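Long-range contacts in GNA33 (Neisseria gonorrhoeae FA 1090, PDB 2G5D), which probably cleaves the glycosidic linkage between N-acetylmuramic acid and N-acetylglucosamine in peptidoglycan, as an exolytic transglycosylase that leaves a 1,6-anhydro bond: residues 67-72 against 330-334; 146-152 against 196-202; 341-346 against 375-381; 352-358 against 404-410; 359-363 against 398-404. All blocks are in the same frame, centred on the assembly; numbering follows the deposited sequence.

Interaction 1 of 5, residues 67-72 against 330-334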
# COMPACT_ATOMS: atom_id res chain seq x y z
N LEU A 67 9.29 -6.78 12.11
CA LEU A 67 8.82 -5.41 11.83
C LEU A 67 7.29 -5.26 12.04
O LEU A 67 6.83 -4.28 12.63
CB LEU A 67 9.23 -4.99 10.40
CG LEU A 67 10.71 -4.80 10.06
CD1 LEU A 67 10.99 -4.91 8.53
CD2 LEU A 67 11.25 -3.51 10.58
N GLY A 68 6.51 -6.22 11.55
CA GLY A 68 5.07 -6.19 11.74
C GLY A 68 4.67 -6.30 13.22
O GLY A 68 3.69 -5.69 13.62
N CYS A 69 5.46 -7.02 14.01
CA CYS A 69 5.19 -7.25 15.44
C CYS A 69 5.18 -6.02 16.33
O CYS A 69 4.53 -6.06 17.40
CB CYS A 69 6.12 -8.32 16.03
SG CYS A 69 5.69 -9.99 15.57
N ALA A 70 5.85 -4.93 15.92
CA ALA A 70 5.77 -3.67 16.69
C ALA A 70 4.32 -3.29 16.99
O ALA A 70 4.01 -2.73 18.06
CB ALA A 70 6.48 -2.52 15.96
N ASN A 71 3.42 -3.59 16.06
CA ASN A 71 1.97 -3.45 16.28
C ASN A 71 1.23 -4.79 16.46
O ASN A 71 0.30 -4.90 17.28
CB ASN A 71 1.32 -2.66 15.13
CG ASN A 71 1.59 -1.14 15.20
OD1 ASN A 71 2.24 -0.64 16.12
ND2 ASN A 71 1.07 -0.41 14.22
N LEU A 72 1.60 -5.80 15.68
CA LEU A 72 0.87 -7.07 15.67
C LEU A 72 0.93 -7.76 17.03
O LEU A 72 -0.01 -8.47 17.41
CB LEU A 72 1.43 -8.00 14.59
CG LEU A 72 0.59 -8.93 13.70
CD1 LEU A 72 1.33 -10.25 13.49
CD2 LEU A 72 -0.84 -9.15 14.16
N LEU A 330 -0.85 -2.18 8.34
CA LEU A 330 -0.51 -2.61 9.70
C LEU A 330 0.13 -1.49 10.53
O LEU A 330 0.24 -1.59 11.78
CB LEU A 330 0.38 -3.87 9.63
CG LEU A 330 0.90 -4.63 10.86
CD1 LEU A 330 -0.20 -4.93 11.88
CD2 LEU A 330 1.62 -5.93 10.42
N GLY A 331 0.56 -0.42 9.86
CA GLY A 331 1.12 0.74 10.56
C GLY A 331 2.61 0.60 10.79
O GLY A 331 3.20 1.33 11.61
N THR A 332 3.21 -0.35 10.08
CA THR A 332 4.63 -0.68 10.21
C THR A 332 5.35 -0.58 8.86
O THR A 332 4.73 -0.74 7.80
CB THR A 332 4.86 -2.10 10.85
OG1 THR A 332 4.25 -3.12 10.04
CG2 THR A 332 4.30 -2.15 12.28
N PRO A 333 6.67 -0.29 8.89
CA PRO A 333 7.46 -0.17 7.65
C PRO A 333 7.66 -1.47 6.81
O PRO A 333 8.12 -2.50 7.33
CB PRO A 333 8.80 0.42 8.14
CG PRO A 333 8.89 0.04 9.60
CD PRO A 333 7.48 0.02 10.10
N LEU A 334 7.35 -1.42 5.52
CA LEU A 334 7.42 -2.62 4.70
C LEU A 334 8.84 -2.93 4.23
O LEU A 334 9.62 -2.01 3.89
CB LEU A 334 6.47 -2.51 3.49
CG LEU A 334 5.01 -2.14 3.75
CD1 LEU A 334 4.24 -1.90 2.44
CD2 LEU A 334 4.34 -3.21 4.58
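Leu330 and Thr332 press against the turn of helix that carries Gly68, and this is the tight part of a loop-on-helix contact: residues 330-334, in the loop leading to strand 339-342, lie across the last turn of helix 58-72. Gly68 has no side chain, and that lets the loop come close: Leu330 CD2 lies 3.7 Å from Gly68 CA, with Thr332 OG1 3.6 Å from the same carbon. Thr332 stands with CG2 beside its own backbone N (OG1 at chi1 59°), which turns the methyl onto the helix backbone, 3.3 Å from Leu67 O. The other methyl of Leu330, CD1, reaches Leu72 CB more loosely at 4.4 Å.

The periphery is thinner. Leu67 extends past Pro333, its CD2 only brushing the ring, and Ala70, on the exposed side of the helix, meets the loop by its methyl alone. Gly331 is exposed too, with a positive phi of 88° that suits glycine. Behind the helix, Cys69 turns away from the loop and is disulfide-bonded to Cys82, while Leu330 is also tied by a backbone hydrogen bond to Gln373 of strand 365-375. The one hydrogen bond between helix and loop comes from a partly exposed side chain: Asn71 ND2 donates to Leu330 O at 2.8 Å, in the carbonyl plane, with an N-H...O angle of 157°.

Interaction 2 of 5, residues 146-152 against 196-202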
# COMPACT_ATOMS: atom_id res chain seq x y z
N ASP A 146 -5.86 24.55 6.46
CA ASP A 146 -7.32 24.65 6.54
C ASP A 146 -8.01 23.35 6.15
O ASP A 146 -9.21 23.32 5.88
CB ASP A 146 -7.81 25.79 5.63
CG ASP A 146 -7.55 25.53 4.15
OD1 ASP A 146 -6.54 24.87 3.81
OD2 ASP A 146 -8.36 25.98 3.32
N PHE A 147 -7.25 22.27 6.10
CA PHE A 147 -7.76 20.97 5.71
C PHE A 147 -8.36 20.30 6.94
O PHE A 147 -7.65 20.02 7.90
CB PHE A 147 -6.62 20.14 5.14
CG PHE A 147 -7.01 18.77 4.68
CD1 PHE A 147 -7.40 18.55 3.36
CD2 PHE A 147 -6.93 17.68 5.54
CE1 PHE A 147 -7.74 17.27 2.92
CE2 PHE A 147 -7.28 16.40 5.11
CZ PHE A 147 -7.68 16.21 3.79
N ILE A 148 -9.68 20.09 6.93
CA ILE A 148 -10.40 19.56 8.09
C ILE A 148 -11.10 18.23 7.75
O ILE A 148 -11.98 18.18 6.88
CB ILE A 148 -11.40 20.61 8.72
CG1 ILE A 148 -10.66 21.59 9.64
CG2 ILE A 148 -12.51 19.95 9.54
CD1 ILE A 148 -10.27 22.88 9.00
N SER A 149 -10.70 17.17 8.44
CA SER A 149 -11.32 15.86 8.28
C SER A 149 -12.45 15.65 9.29
O SER A 149 -12.27 15.87 10.49
CB SER A 149 -10.27 14.75 8.41
OG SER A 149 -10.86 13.47 8.21
N VAL A 150 -13.61 15.25 8.78
CA VAL A 150 -14.77 14.92 9.63
C VAL A 150 -15.24 13.48 9.36
O VAL A 150 -15.47 13.12 8.21
CB VAL A 150 -15.95 15.92 9.40
CG1 VAL A 150 -17.07 15.66 10.41
CG2 VAL A 150 -15.48 17.37 9.50
N PRO A 151 -15.38 12.66 10.43
CA PRO A 151 -15.95 11.31 10.33
C PRO A 151 -17.42 11.26 9.88
O PRO A 151 -18.22 12.13 10.24
CB PRO A 151 -15.81 10.76 11.76
CG PRO A 151 -14.76 11.60 12.40
CD PRO A 151 -14.93 12.96 11.80
N LEU A 152 -17.76 10.22 9.13
CA LEU A 152 -19.08 10.05 8.51
C LEU A 152 -19.85 8.90 9.21
O LEU A 152 -19.28 7.82 9.41
CB LEU A 152 -18.88 9.77 7.01
CG LEU A 152 -19.90 9.99 5.88
CD1 LEU A 152 -20.95 8.88 5.85
CD2 LEU A 152 -20.54 11.37 5.91
N THR A 196 -15.31 6.85 4.49
CA THR A 196 -15.11 6.79 5.94
C THR A 196 -15.23 8.18 6.59
O THR A 196 -15.72 8.31 7.72
CB THR A 196 -13.76 6.11 6.31
OG1 THR A 196 -13.71 5.87 7.72
CG2 THR A 196 -12.56 6.97 5.90
N ALA A 197 -14.81 9.20 5.85
CA ALA A 197 -14.76 10.58 6.33
C ALA A 197 -14.85 11.55 5.16
O ALA A 197 -14.49 11.21 4.03
CB ALA A 197 -13.47 10.83 7.11
N ILE A 198 -15.34 12.76 5.43
CA ILE A 198 -15.35 13.84 4.45
C ILE A 198 -14.22 14.84 4.73
O ILE A 198 -13.90 15.13 5.88
CB ILE A 198 -16.71 14.59 4.35
CG1 ILE A 198 -17.13 15.17 5.70
CG2 ILE A 198 -17.78 13.66 3.77
CD1 ILE A 198 -18.01 16.41 5.60
N LYS A 199 -13.62 15.35 3.65
CA LYS A 199 -12.54 16.32 3.76
C LYS A 199 -12.95 17.67 3.17
O LYS A 199 -13.43 17.74 2.03
CB LYS A 199 -11.26 15.80 3.08
CG LYS A 199 -11.00 14.30 3.23
CD LYS A 199 -10.51 13.93 4.62
CE LYS A 199 -10.38 12.43 4.76
NZ LYS A 199 -9.59 12.03 5.95
N GLY A 200 -12.77 18.74 3.94
CA GLY A 200 -13.16 20.08 3.50
C GLY A 200 -12.51 21.22 4.25
O GLY A 200 -11.52 21.04 4.97
N ARG A 201 -13.07 22.42 4.06
CA ARG A 201 -12.57 23.65 4.68
C ARG A 201 -13.72 24.63 4.92
O ARG A 201 -14.68 24.66 4.15
CB ARG A 201 -11.51 24.30 3.79
CG ARG A 201 -11.95 24.52 2.34
CD ARG A 201 -10.98 25.37 1.55
NE ARG A 201 -11.64 25.96 0.39
CZ ARG A 201 -12.12 27.19 0.34
NH1 ARG A 201 -12.01 28.01 1.38
NH2 ARG A 201 -12.73 27.62 -0.76
N PHE A 202 -13.60 25.43 5.98
CA PHE A 202 -14.57 26.48 6.28
C PHE A 202 -14.41 27.65 5.32
O PHE A 202 -13.28 28.07 5.02
CB PHE A 202 -14.43 26.97 7.73
CG PHE A 202 -14.48 25.88 8.77
CD1 PHE A 202 -13.37 25.62 9.57
CD2 PHE A 202 -15.64 25.13 8.96
CE1 PHE A 202 -13.41 24.61 10.55
CE2 PHE A 202 -15.69 24.13 9.93
CZ PHE A 202 -14.57 23.86 10.73
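Lys199 bends at chi2 (-75°) and then runs extended, which carries its amine back across the strand pair to Ser149, whose OG stands anti to the backbone N (chi1 -178°). Lys199 NZ donates to Ser149 OG at 3.0 Å. The two residues face each other as a non-hydrogen-bonded pair in an antiparallel ladder of the MltA-specific insert domain. Strand 148-151 is the outermost of a five-stranded mixed sheet, though Ser149 also bonds by its backbone to Asn171 and Gly173. Val150 and Ile198 form a hydrogen-bonded pair: Val150 N meets Ile198 O at 2.9 Å in a nearly straight bond (176°), and the return bond joins Ile198 N to Val150 O. Ile148 and Gly200 are bonded likewise.

The sheet's two faces differ. Alongside Ser149, the Phe147 ring meets the aliphatic part of Lys199 obliquely, Phe147 CZ lying 3.7 Å from Lys199 CB, and the amine also forms a salt bridge to Asp262. On the other face Phe207 of strand 206-209 touches Ile148, Val150 and Ile198. At one end Asp146 lies beside Arg201, but Asp146 pairs with Tyr210 and Lys224, Arg201 with Glu203. Beyond the ladder, Ile148 crosses Phe202 at about a right angle, Ile148 CD1 lying 3.9 Å from Phe202 CE1.

Interaction 3 of 5, residues 341-346 against 375-381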
# COMPACT_ATOMS: atom_id res chain seq x y z
N ALA A 341 0.47 -6.69 -0.03
CA ALA A 341 -0.89 -6.25 0.25
C ALA A 341 -1.92 -7.34 -0.06
O ALA A 341 -1.81 -8.05 -1.07
CB ALA A 341 -1.24 -4.92 -0.51
N ILE A 342 -2.93 -7.44 0.80
CA ILE A 342 -3.95 -8.50 0.75
C ILE A 342 -5.36 -7.93 0.97
O ILE A 342 -5.52 -6.75 1.23
CB ILE A 342 -3.66 -9.63 1.81
CG1 ILE A 342 -3.29 -9.04 3.19
CG2 ILE A 342 -2.51 -10.53 1.36
CD1 ILE A 342 -4.48 -8.41 3.99
N ASP A 343 -6.36 -8.80 0.89
CA ASP A 343 -7.74 -8.44 1.15
C ASP A 343 -8.06 -8.96 2.54
O ASP A 343 -8.02 -10.16 2.79
CB ASP A 343 -8.65 -9.04 0.06
CG ASP A 343 -10.13 -8.79 0.29
OD1 ASP A 343 -10.53 -8.16 1.30
OD2 ASP A 343 -10.93 -9.24 -0.54
N ARG A 344 -8.39 -8.05 3.44
CA ARG A 344 -8.65 -8.37 4.85
C ARG A 344 -9.98 -9.08 5.13
O ARG A 344 -10.22 -9.53 6.25
CB ARG A 344 -8.58 -7.11 5.70
CG ARG A 344 -7.17 -6.63 5.95
CD ARG A 344 -7.22 -5.45 6.90
NE ARG A 344 -7.41 -5.94 8.26
CZ ARG A 344 -7.40 -5.16 9.34
NH1 ARG A 344 -7.21 -3.86 9.22
NH2 ARG A 344 -7.57 -5.71 10.54
N HIS A 345 -10.84 -9.15 4.13
CA HIS A 345 -12.01 -10.02 4.20
C HIS A 345 -11.57 -11.45 4.36
O HIS A 345 -12.32 -12.27 4.90
CB HIS A 345 -12.85 -9.91 2.92
CG HIS A 345 -13.61 -8.63 2.79
ND1 HIS A 345 -14.37 -8.11 3.81
CD2 HIS A 345 -13.77 -7.80 1.73
CE1 HIS A 345 -14.95 -6.99 3.40
NE2 HIS A 345 -14.61 -6.78 2.14
N TYR A 346 -10.37 -11.74 3.86
CA TYR A 346 -9.89 -13.10 3.66
C TYR A 346 -8.59 -13.43 4.42
O TYR A 346 -8.45 -14.54 4.95
CB TYR A 346 -9.78 -13.43 2.16
CG TYR A 346 -11.15 -13.44 1.47
CD1 TYR A 346 -11.51 -12.43 0.58
CD2 TYR A 346 -12.10 -14.42 1.77
CE1 TYR A 346 -12.78 -12.42 -0.03
CE2 TYR A 346 -13.37 -14.42 1.17
CZ TYR A 346 -13.70 -13.42 0.27
OH TYR A 346 -14.93 -13.41 -0.34
N THR A 375 -2.78 -3.41 2.73
CA THR A 375 -4.02 -3.52 1.98
C THR A 375 -4.02 -2.49 0.84
O THR A 375 -3.29 -1.51 0.90
CB THR A 375 -5.24 -3.19 2.87
OG1 THR A 375 -5.08 -1.88 3.41
CG2 THR A 375 -5.39 -4.16 4.00
N GLY A 376 -4.85 -2.70 -0.18
CA GLY A 376 -5.12 -1.66 -1.19
C GLY A 376 -6.60 -1.61 -1.56
O GLY A 376 -7.31 -2.59 -1.35
N SER A 377 -7.06 -0.49 -2.11
CA SER A 377 -8.46 -0.37 -2.58
C SER A 377 -8.77 -1.28 -3.78
O SER A 377 -9.90 -1.74 -3.95
CB SER A 377 -8.83 1.11 -2.84
OG SER A 377 -8.03 1.70 -3.86
N ALA A 378 -7.74 -1.57 -4.59
CA ALA A 378 -7.87 -2.45 -5.76
C ALA A 378 -7.49 -3.93 -5.53
O ALA A 378 -7.46 -4.72 -6.46
CB ALA A 378 -7.08 -1.86 -6.94
N ILE A 379 -7.23 -4.30 -4.28
CA ILE A 379 -6.78 -5.65 -3.93
C ILE A 379 -7.91 -6.41 -3.25
O ILE A 379 -8.21 -6.18 -2.09
CB ILE A 379 -5.49 -5.61 -3.05
CG1 ILE A 379 -4.41 -4.74 -3.73
CG2 ILE A 379 -4.94 -7.03 -2.74
CD1 ILE A 379 -3.89 -5.29 -5.06
N LYS A 380 -8.56 -7.31 -4.00
CA LYS A 380 -9.79 -7.98 -3.54
C LYS A 380 -9.80 -9.45 -3.92
O LYS A 380 -9.38 -9.82 -5.03
CB LYS A 380 -11.07 -7.31 -4.09
CG LYS A 380 -11.34 -5.86 -3.67
CD LYS A 380 -11.58 -5.68 -2.17
CE LYS A 380 -11.91 -4.22 -1.85
NZ LYS A 380 -11.60 -3.85 -0.44
N GLY A 381 -10.30 -10.28 -3.00
CA GLY A 381 -10.35 -11.73 -3.23
C GLY A 381 -9.51 -12.56 -2.27
O GLY A 381 -8.53 -12.07 -1.68
O HOH W 1 -7.15 -4.90 0.62
O HOH W 2 -5.93 -11.26 -0.43
O HOH W 3 -10.81 -5.44 1.39
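Asp343, near the end of strand 339-342 in the 3D domain, forms an Asx turn with one oxygen and holds loop 375-381 with the other. Asp343 OD1 accepts from His345 N, which meets it from above the carboxylate plane, while Asp343 OD2 uses its anti lone pair to take Gly381 N at 2.7 Å, almost straight at 169°. With CG anti to the backbone N (chi1 176°), the carboxylate extends across to the loop, and both its oxygens are engaged by backbone N-H groups. A water 2.7 Å from Asp343 OD1 also accepts from Lys380 NZ, linking the two charged side chains. A second water bridges Asp343 N and Gly381 O.

Van der Waals contacts lie beside this. The Ile379 CG2 methyl rests 3.7 Å from Ala341 O, and Thr375 CG2 lies 3.6 Å from Arg344 CG. Tyr346 packs its ring obliquely on Gly381 and sends its hydroxyl to Gly38 O. Ala341 and Ile379 both touch Asp386 of strand 384-391, and Ile342 reaches Ala372 of strand 365-375, so the contact sits where strand 339-342 runs between these two strands.

Interaction 4 of 5, residues 352-358 against 404-410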
# COMPACT_ATOMS: atom_id res chain seq x y z
N PRO A 352 2.13 -14.27 8.26
CA PRO A 352 3.02 -14.81 7.22
C PRO A 352 2.21 -15.42 6.05
O PRO A 352 1.17 -16.07 6.26
CB PRO A 352 3.84 -15.87 7.98
CG PRO A 352 3.80 -15.38 9.44
CD PRO A 352 2.41 -14.83 9.60
N LEU A 353 2.66 -15.19 4.82
CA LEU A 353 1.87 -15.59 3.66
C LEU A 353 2.84 -16.15 2.63
O LEU A 353 3.70 -15.43 2.14
CB LEU A 353 1.11 -14.37 3.14
CG LEU A 353 -0.25 -14.30 2.38
CD1 LEU A 353 -0.02 -14.13 0.90
CD2 LEU A 353 -1.26 -15.41 2.66
N PHE A 354 2.72 -17.43 2.34
CA PHE A 354 3.52 -18.03 1.28
C PHE A 354 2.87 -17.84 -0.08
O PHE A 354 1.70 -18.18 -0.27
CB PHE A 354 3.76 -19.50 1.56
CG PHE A 354 4.91 -20.05 0.80
CD1 PHE A 354 6.18 -20.13 1.40
CD2 PHE A 354 4.75 -20.49 -0.51
CE1 PHE A 354 7.28 -20.64 0.69
CE2 PHE A 354 5.83 -21.01 -1.22
CZ PHE A 354 7.10 -21.07 -0.62
N VAL A 355 3.65 -17.30 -1.03
CA VAL A 355 3.20 -17.01 -2.38
C VAL A 355 4.06 -17.80 -3.35
O VAL A 355 5.27 -17.64 -3.39
CB VAL A 355 3.22 -15.48 -2.73
CG1 VAL A 355 2.69 -15.21 -4.16
CG2 VAL A 355 2.41 -14.71 -1.75
N ALA A 356 3.38 -18.68 -4.08
CA ALA A 356 3.91 -19.41 -5.20
C ALA A 356 3.45 -18.73 -6.50
O ALA A 356 2.27 -18.77 -6.86
CB ALA A 356 3.41 -20.87 -5.16
N THR A 357 4.39 -18.11 -7.21
CA THR A 357 4.04 -17.40 -8.43
C THR A 357 5.15 -17.46 -9.48
O THR A 357 5.97 -18.38 -9.46
CB THR A 357 3.48 -15.95 -8.12
OG1 THR A 357 3.02 -15.32 -9.32
CG2 THR A 357 4.49 -15.07 -7.40
N ALA A 358 5.15 -16.53 -10.42
CA ALA A 358 6.24 -16.39 -11.38
C ALA A 358 6.90 -15.02 -11.24
O ALA A 358 6.22 -14.01 -11.06
CB ALA A 358 5.73 -16.61 -12.79
N THR A 404 0.51 -11.94 -12.71
CA THR A 404 0.76 -13.39 -12.73
C THR A 404 -0.26 -14.21 -11.93
O THR A 404 -0.84 -13.73 -10.95
CB THR A 404 2.18 -13.75 -12.16
OG1 THR A 404 2.31 -13.26 -10.81
CG2 THR A 404 3.29 -13.19 -13.00
N THR A 405 -0.44 -15.46 -12.35
CA THR A 405 -1.16 -16.44 -11.53
C THR A 405 -0.32 -16.73 -10.28
O THR A 405 0.91 -16.79 -10.34
CB THR A 405 -1.40 -17.74 -12.31
OG1 THR A 405 -2.19 -17.46 -13.47
CG2 THR A 405 -2.13 -18.76 -11.46
N GLY A 406 -1.00 -16.91 -9.15
CA GLY A 406 -0.32 -17.29 -7.94
C GLY A 406 -1.18 -18.10 -7.01
O GLY A 406 -2.41 -18.09 -7.12
N TYR A 407 -0.52 -18.79 -6.10
CA TYR A 407 -1.16 -19.64 -5.10
C TYR A 407 -0.73 -19.13 -3.76
O TYR A 407 0.41 -18.69 -3.60
CB TYR A 407 -0.70 -21.08 -5.26
CG TYR A 407 -1.06 -21.61 -6.62
CD1 TYR A 407 -0.11 -21.66 -7.64
CD2 TYR A 407 -2.36 -22.00 -6.90
CE1 TYR A 407 -0.46 -22.11 -8.90
CE2 TYR A 407 -2.71 -22.47 -8.15
CZ TYR A 407 -1.76 -22.52 -9.15
OH TYR A 407 -2.12 -22.98 -10.40
N VAL A 408 -1.63 -19.17 -2.78
CA VAL A 408 -1.28 -18.62 -1.49
C VAL A 408 -1.59 -19.54 -0.32
O VAL A 408 -2.55 -20.31 -0.34
CB VAL A 408 -1.85 -17.17 -1.27
CG1 VAL A 408 -1.53 -16.26 -2.49
CG2 VAL A 408 -3.31 -17.17 -0.94
N TRP A 409 -0.75 -19.46 0.70
CA TRP A 409 -1.00 -20.21 1.92
C TRP A 409 -0.85 -19.21 3.00
O TRP A 409 0.12 -18.46 3.03
CB TRP A 409 0.04 -21.31 2.15
CG TRP A 409 0.04 -22.45 1.16
CD1 TRP A 409 -0.38 -23.71 1.38
CD2 TRP A 409 0.57 -22.43 -0.17
NE1 TRP A 409 -0.17 -24.51 0.27
CE2 TRP A 409 0.41 -23.74 -0.71
CE3 TRP A 409 1.17 -21.45 -0.96
CZ2 TRP A 409 0.81 -24.09 -2.03
CZ3 TRP A 409 1.56 -21.78 -2.28
CH2 TRP A 409 1.38 -23.09 -2.80
N GLN A 410 -1.81 -19.19 3.92
CA GLN A 410 -1.74 -18.29 5.06
C GLN A 410 -1.23 -19.06 6.29
O GLN A 410 -1.79 -20.12 6.60
CB GLN A 410 -3.15 -17.74 5.31
CG GLN A 410 -3.25 -16.77 6.47
CD GLN A 410 -4.62 -16.11 6.59
OE1 GLN A 410 -4.72 -15.01 7.11
NE2 GLN A 410 -5.69 -16.80 6.14
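Phe354 turns the edge of its ring toward one face of the Trp409 six-membered ring, an offset edge-to-face pair with centroids 5.7 Å apart and planes at 81°. The nearest atoms are Phe354 CD2 and Trp409 CE3, 3.7 Å apart. At the edge of the indole and in its plane come two further atoms: Phe354 O near CE3, and the Ala356 methyl, whose CB is 3.5 Å from Trp409 CZ3. Trp409 CG sits beside its backbone N (chi1 -67°), which lays the indole alongside the neighbouring strand, its edge against that carbonyl and methyl. Tyr407, on the same side of the sheet as Phe354 and Trp409, meets Ala356 CB to CB.

Beneath the rings the backbones are regularly paired. Phe354 with Trp409 and Ala356 with Tyr407 each exchange two N-H...O bonds, among them Phe354 N to Trp409 O at 2.9 Å. Leu353, Val355 and Val408 point to the other side of the sheet.

Near the start of strand 403-413 the ladder gives way to hydroxyls. Thr357 OG1 donates to Thr405 O at 2.8 Å, from above the carbonyl plane, and lies 2.6 Å from Thr404 OG1. Strand 352-358 also pairs with strand 365-375 on its other side. This antiparallel arrangement, with Leu353, Val355 and Val408 packed on Val385 of strand 384-391, is consistent with the beta barrel of the 3D domain, a member of the double-psi barrel clan.

Interaction 5 of 5, residues 359-363 against 398-404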
# COMPACT_ATOMS: atom_id res chain seq x y z
N HIS A 359 8.23 -15.01 -11.30
CA HIS A 359 9.01 -13.77 -11.35
C HIS A 359 8.58 -12.90 -12.55
O HIS A 359 8.56 -13.39 -13.67
CB HIS A 359 10.50 -14.09 -11.39
CG HIS A 359 11.38 -12.89 -11.17
ND1 HIS A 359 11.59 -11.93 -12.13
CD2 HIS A 359 12.10 -12.51 -10.08
CE1 HIS A 359 12.39 -11.00 -11.65
NE2 HIS A 359 12.72 -11.33 -10.41
N PRO A 360 8.21 -11.63 -12.30
CA PRO A 360 7.66 -10.71 -13.33
C PRO A 360 8.54 -10.43 -14.56
O PRO A 360 8.02 -9.96 -15.57
CB PRO A 360 7.40 -9.41 -12.56
CG PRO A 360 8.21 -9.51 -11.34
CD PRO A 360 8.24 -10.97 -10.98
N VAL A 361 9.84 -10.71 -14.48
CA VAL A 361 10.70 -10.58 -15.66
C VAL A 361 11.29 -11.92 -16.12
O VAL A 361 11.16 -12.27 -17.30
CB VAL A 361 11.81 -9.46 -15.52
CG1 VAL A 361 11.21 -8.16 -14.94
CG2 VAL A 361 12.99 -9.92 -14.67
N THR A 362 11.90 -12.68 -15.21
CA THR A 362 12.49 -13.99 -15.56
C THR A 362 11.46 -15.10 -15.82
O THR A 362 11.78 -16.14 -16.41
CB THR A 362 13.53 -14.50 -14.52
OG1 THR A 362 12.87 -14.89 -13.30
CG2 THR A 362 14.59 -13.44 -14.24
N ARG A 363 10.22 -14.86 -15.37
CA ARG A 363 9.10 -15.81 -15.51
C ARG A 363 9.36 -17.15 -14.81
O ARG A 363 8.47 -18.00 -14.76
CB ARG A 363 8.70 -16.00 -16.99
CG ARG A 363 7.83 -14.86 -17.58
CD ARG A 363 6.40 -14.89 -17.01
NE ARG A 363 5.71 -13.60 -17.04
CZ ARG A 363 5.49 -12.84 -15.96
NH1 ARG A 363 5.91 -13.24 -14.77
NH2 ARG A 363 4.84 -11.68 -16.08
N LEU A 398 10.25 -4.14 -11.91
CA LEU A 398 9.63 -5.39 -11.44
C LEU A 398 8.14 -5.26 -11.17
O LEU A 398 7.35 -6.10 -11.63
CB LEU A 398 10.33 -5.91 -10.18
CG LEU A 398 11.77 -6.38 -10.43
CD1 LEU A 398 12.56 -6.42 -9.14
CD2 LEU A 398 11.77 -7.74 -11.10
N ALA A 399 7.75 -4.21 -10.46
CA ALA A 399 6.37 -4.00 -10.07
C ALA A 399 5.41 -3.94 -11.25
O ALA A 399 4.45 -4.72 -11.30
CB ALA A 399 6.26 -2.76 -9.18
N GLY A 400 5.68 -3.04 -12.20
CA GLY A 400 4.83 -2.85 -13.38
C GLY A 400 4.72 -4.06 -14.31
O GLY A 400 3.74 -4.20 -15.04
N LYS A 401 5.74 -4.92 -14.27
CA LYS A 401 5.78 -6.13 -15.09
C LYS A 401 5.06 -7.32 -14.45
O LYS A 401 4.86 -8.37 -15.08
CB LYS A 401 7.24 -6.49 -15.42
CG LYS A 401 7.89 -5.54 -16.44
CD LYS A 401 9.05 -6.19 -17.19
CE LYS A 401 9.90 -5.12 -17.85
NZ LYS A 401 10.87 -5.69 -18.84
N GLN A 402 4.65 -7.15 -13.19
CA GLN A 402 3.99 -8.19 -12.43
C GLN A 402 2.47 -8.25 -12.64
O GLN A 402 1.72 -7.38 -12.17
CB GLN A 402 4.30 -8.02 -10.95
CG GLN A 402 3.79 -9.16 -10.13
CD GLN A 402 4.83 -9.70 -9.23
OE1 GLN A 402 5.30 -9.01 -8.32
NE2 GLN A 402 5.22 -10.96 -9.45
N LYS A 403 2.04 -9.28 -13.36
CA LYS A 403 0.63 -9.65 -13.51
C LYS A 403 0.52 -11.16 -13.79
O LYS A 403 0.44 -11.59 -14.95
CB LYS A 403 -0.07 -8.82 -14.60
CG LYS A 403 0.86 -8.07 -15.58
CD LYS A 403 1.18 -8.85 -16.85
CE LYS A 403 2.25 -8.10 -17.65
NZ LYS A 403 2.52 -8.71 -18.99
N THR A 404 0.51 -11.94 -12.71
CA THR A 404 0.76 -13.39 -12.73
C THR A 404 -0.26 -14.21 -11.93
O THR A 404 -0.84 -13.73 -10.95
CB THR A 404 2.18 -13.75 -12.16
OG1 THR A 404 2.31 -13.26 -10.81
CG2 THR A 404 3.29 -13.19 -13.00
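Pro360 fills the groove between Leu398 and Gln402: its CB lies 3.4 Å from Leu398 O and its CD 3.4 Å from Gln402 NE2. The CD2 methyl of Leu398 is shared by three residues of the loop, touching His359 CE1 at 3.4 Å and meeting Val361 CG1 and Pro360 CG a little farther away. Val361 CG1 also lies 3.7 Å from Lys401 CD, along the extended lysine chain. At the other end Arg363 bends at chi2 (-72°), bringing its guanidinium to the Thr404 methyl, with Arg363 NH1 3.2 Å from Thr404 CG2.

The loop 359-363 joins strands 352-358 and 365-375 of the 3D domain, and it packs on the end of helix 393-401 and the residues that lead into strand 403-413. His359 makes several of the loop's internal bonds. Its ND1 accepts from both Val361 N and Thr362 N, each at 3.2 Å and each tilted from the ring plane, while Pro360 CD sits over one face of the imidazole. Arg363 N closes the turn by bonding to His359 O at 2.8 Å. Trp389 of strand 384-391 touches both sides, Pro360 of the loop and Leu398 and Ala399 of the helix, and its NE1 is hydrogen-bonded to Gln402 OE1.

In the fold
Interaction 4 is the buried one; the other four are each only partly buried. Interactions 3, 4 and 5 lie in the 3D domain: 4 and 5 share Thr404 and strand 403-413 and touch, interaction 3 touches 4 at Gln410, and 3 and 5 stay about 9 Å apart at their nearest atoms. Both 2 and 4 are antiparallel ladders, yet their centres are 38 Å apart, on opposite sides of the chain's centre; 2 adds a lysine-serine bond, 4 an aromatic pair and threonine hydroxyls. The loop contacts differ again: 1 adds one amide hydrogen bond to packing on a glycine, 3 uses a carboxylate and waters, and 5 rests on van der Waals packing of proline, leucine and polar side-chain stems.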